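PDB 6F1E: interferon gamma from Paralichthys olivaceus, which acts as a secreted homodimeric cytokine that binds interferon gamma receptor 1, more weakly its receptor 1-like relative, and activates macrophages and neutrophils. Local coordinates for residues T54-I59 with Y95-V100. Residues are numbered along the deposited sequence; the frame is centred on the assembly and turned at random.
Sequences TYEKLI and YILKKV
The carboxylate of Glu56 is gripped at both oxygens, by Arg104 through a salt bridge to OE1 and by Gln101 through a hydrogen bond to OE2, while its aliphatic stem rests on Leu97. Glu56 CG stands anti to the backbone N (chi1 -165°) and meets Leu97 CD1 at 3.5 Å, and the extended chain beyond it carries the charge on to those two residues, which lie farther along helix 89-107. Glu56 and Leu97 also mark the closest backbone pairing, their CA atoms 6.1 Å apart. Deeper in, Ile59 points at the opposing helix and divides its branches. Ile59 CG2 lies 3.8 Å from Leu97 CB, the two side chains running antiparallel alongside one another, whereas Ile59 CD1 reaches Ile96 CG2 at 3.7 Å, those chains lying roughly perpendicular. Val100 closes the row more loosely, with CG2 4.5 Å from Ile59 CD1 and CG1 4.5 Å from Tyr55 CB. The Tyr55 ring turns off toward Phe32, and its OH forms a hydrogen bond with Ala135 O of the second subunit. Helices 41-64 and 89-107 thus pack antiparallel, their local axes 9.7 Å apart and inclined at 157°, within the all-helical fold of the type II interferons. The contact illustrates how a long polar side chain can serve twice: beside the aliphatic packing, Glu56 lays its methylene stem on an apolar neighbour while its charged end pairs with the same partner helix.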
loop_
_atom_site.group_PDB
_atom_site.type_symbol
_atom_site.label_atom_id
_atom_site.label_comp_id
_atom_site.label_asym_id
_atom_site.label_seq_id
_atom_site.Cartn_x
_atom_site.Cartn_y
_atom_site.Cartn_z
ATOM N N THR A 54 5.645 -6.844 -6.133
ATOM C CA THR A 54 5.603 -6.167 -7.415
ATOM C C THR A 54 6.315 -6.976 -8.494
ATOM O O THR A 54 5.825 -7.114 -9.610
ATOM C CB THR A 54 6.212 -4.755 -7.273
ATOM O OG1 THR A 54 5.506 -4.064 -6.239
ATOM C CG2 THR A 54 6.088 -3.969 -8.552
ATOM N N TYR A 55 7.482 -7.501 -8.151
ATOM C CA TYR A 55 8.262 -8.344 -9.087
ATOM C C TYR A 55 7.531 -9.612 -9.470
ATOM O O TYR A 55 7.636 -10.092 -10.581
ATOM C CB TYR A 55 9.607 -8.744 -8.479
ATOM C CG TYR A 55 10.724 -7.799 -8.810
ATOM C CD1 TYR A 55 11.219 -7.719 -10.112
ATOM C CD2 TYR A 55 11.327 -7.012 -7.816
ATOM C CE1 TYR A 55 12.282 -6.875 -10.422
ATOM C CE2 TYR A 55 12.387 -6.160 -8.113
ATOM C CZ TYR A 55 12.868 -6.095 -9.422
ATOM O OH TYR A 55 13.910 -5.242 -9.740
ATOM N N GLU A 56 6.815 -10.177 -8.528
ATOM C CA GLU A 56 6.046 -11.369 -8.834
ATOM C C GLU A 56 4.938 -11.078 -9.835
ATOM O O GLU A 56 4.746 -11.859 -10.722
ATOM C CB GLU A 56 5.483 -11.956 -7.555
ATOM C CG GLU A 56 4.986 -13.355 -7.734
ATOM C CD GLU A 56 4.456 -13.919 -6.450
ATOM O OE1 GLU A 56 4.907 -13.400 -5.370
ATOM O OE2 GLU A 56 3.602 -14.862 -6.568
ATOM N N LYS A 57 4.229 -9.953 -9.688
ATOM C CA LYS A 57 3.307 -9.444 -10.728
ATOM C C LYS A 57 4.017 -9.291 -12.049
ATOM O O LYS A 57 3.570 -9.823 -13.053
ATOM C CB LYS A 57 2.724 -8.064 -10.366
ATOM C CG LYS A 57 1.302 -8.047 -9.808
ATOM C CD LYS A 57 1.252 -8.277 -8.299
ATOM C CE LYS A 57 -0.069 -7.805 -7.689
ATOM N NZ LYS A 57 0.006 -7.775 -6.199
ATOM N N LEU A 58 5.116 -8.534 -12.035
ATOM C CA LEU A 58 5.843 -8.192 -13.238
ATOM C C LEU A 58 6.126 -9.427 -14.029
ATOM O O LEU A 58 5.803 -9.520 -15.223
ATOM C CB LEU A 58 7.214 -7.561 -12.919
ATOM C CG LEU A 58 7.440 -6.062 -12.979
ATOM C CD1 LEU A 58 8.892 -5.755 -12.699
ATOM C CD2 LEU A 58 7.054 -5.532 -14.348
ATOM N N ILE A 59 6.777 -10.372 -13.345
ATOM C CA ILE A 59 7.363 -11.543 -14.008
ATOM C C ILE A 59 6.239 -12.380 -14.592
ATOM O O ILE A 59 6.303 -12.775 -15.747
ATOM C CB ILE A 59 8.266 -12.305 -13.056
ATOM C CG1 ILE A 59 9.458 -11.391 -12.675
ATOM C CG2 ILE A 59 8.752 -13.604 -13.701
ATOM C CD1 ILE A 59 10.122 -11.754 -11.364
ATOM N N TYR A 95 12.278 -19.502 -13.384
ATOM C CA TYR A 95 13.219 -19.687 -12.270
ATOM C C TYR A 95 13.235 -18.438 -11.375
ATOM O O TYR A 95 13.224 -18.538 -10.137
ATOM C CB TYR A 95 14.630 -20.083 -12.744
ATOM C CG TYR A 95 15.680 -20.026 -11.634
ATOM C CD1 TYR A 95 15.903 -21.096 -10.768
ATOM C CD2 TYR A 95 16.445 -18.879 -11.457
ATOM C CE1 TYR A 95 16.878 -21.013 -9.758
ATOM C CE2 TYR A 95 17.411 -18.780 -10.464
ATOM C CZ TYR A 95 17.621 -19.824 -9.613
ATOM O OH TYR A 95 18.582 -19.624 -8.631
ATOM N N ILE A 96 13.254 -17.272 -12.003
ATOM C CA ILE A 96 13.369 -15.995 -11.277
ATOM C C ILE A 96 12.041 -15.732 -10.494
ATOM O O ILE A 96 12.050 -15.337 -9.301
ATOM C CB ILE A 96 13.938 -14.874 -12.227
ATOM C CG1 ILE A 96 15.185 -14.265 -11.620
ATOM C CG2 ILE A 96 12.971 -13.780 -12.584
ATOM C CD1 ILE A 96 16.378 -15.186 -11.713
ATOM N N LEU A 97 10.911 -16.065 -11.112
ATOM C CA LEU A 97 9.645 -16.087 -10.388
ATOM C C LEU A 97 9.676 -16.963 -9.127
ATOM O O LEU A 97 9.288 -16.524 -8.032
ATOM C CB LEU A 97 8.539 -16.564 -11.302
ATOM C CG LEU A 97 7.166 -16.642 -10.663
ATOM C CD1 LEU A 97 6.818 -15.316 -10.028
ATOM C CD2 LEU A 97 6.172 -16.979 -11.751
ATOM N N LYS A 98 10.154 -18.188 -9.272
ATOM C CA LYS A 98 10.221 -19.143 -8.146
ATOM C C LYS A 98 11.053 -18.598 -6.997
ATOM O O LYS A 98 10.611 -18.602 -5.865
ATOM C CB LYS A 98 10.821 -20.481 -8.606
ATOM C CG LYS A 98 11.091 -21.454 -7.483
ATOM C CD LYS A 98 11.658 -22.770 -7.996
ATOM C CE LYS A 98 13.189 -22.750 -8.041
ATOM N NZ LYS A 98 13.787 -24.117 -7.928
ATOM N N LYS A 99 12.259 -18.116 -7.278
ATOM C CA LYS A 99 13.111 -17.655 -6.189
ATOM C C LYS A 99 12.481 -16.480 -5.421
ATOM O O LYS A 99 12.697 -16.362 -4.215
ATOM C CB LYS A 99 14.529 -17.295 -6.683
ATOM C CG LYS A 99 15.340 -18.423 -7.334
ATOM C CD LYS A 99 15.496 -19.714 -6.496
ATOM C CE LYS A 99 16.422 -19.587 -5.288
ATOM N NZ LYS A 99 16.141 -20.640 -4.251
ATOM N N VAL A 100 11.707 -15.630 -6.109
ATOM C CA VAL A 100 11.044 -14.484 -5.474
ATOM C C VAL A 100 9.861 -14.967 -4.639
ATOM O O VAL A 100 9.760 -14.625 -3.473
ATOM C CB VAL A 100 10.545 -13.448 -6.505
ATOM C CG1 VAL A 100 9.787 -12.320 -5.807
ATOM C CG2 VAL A 100 11.701 -12.870 -7.325
#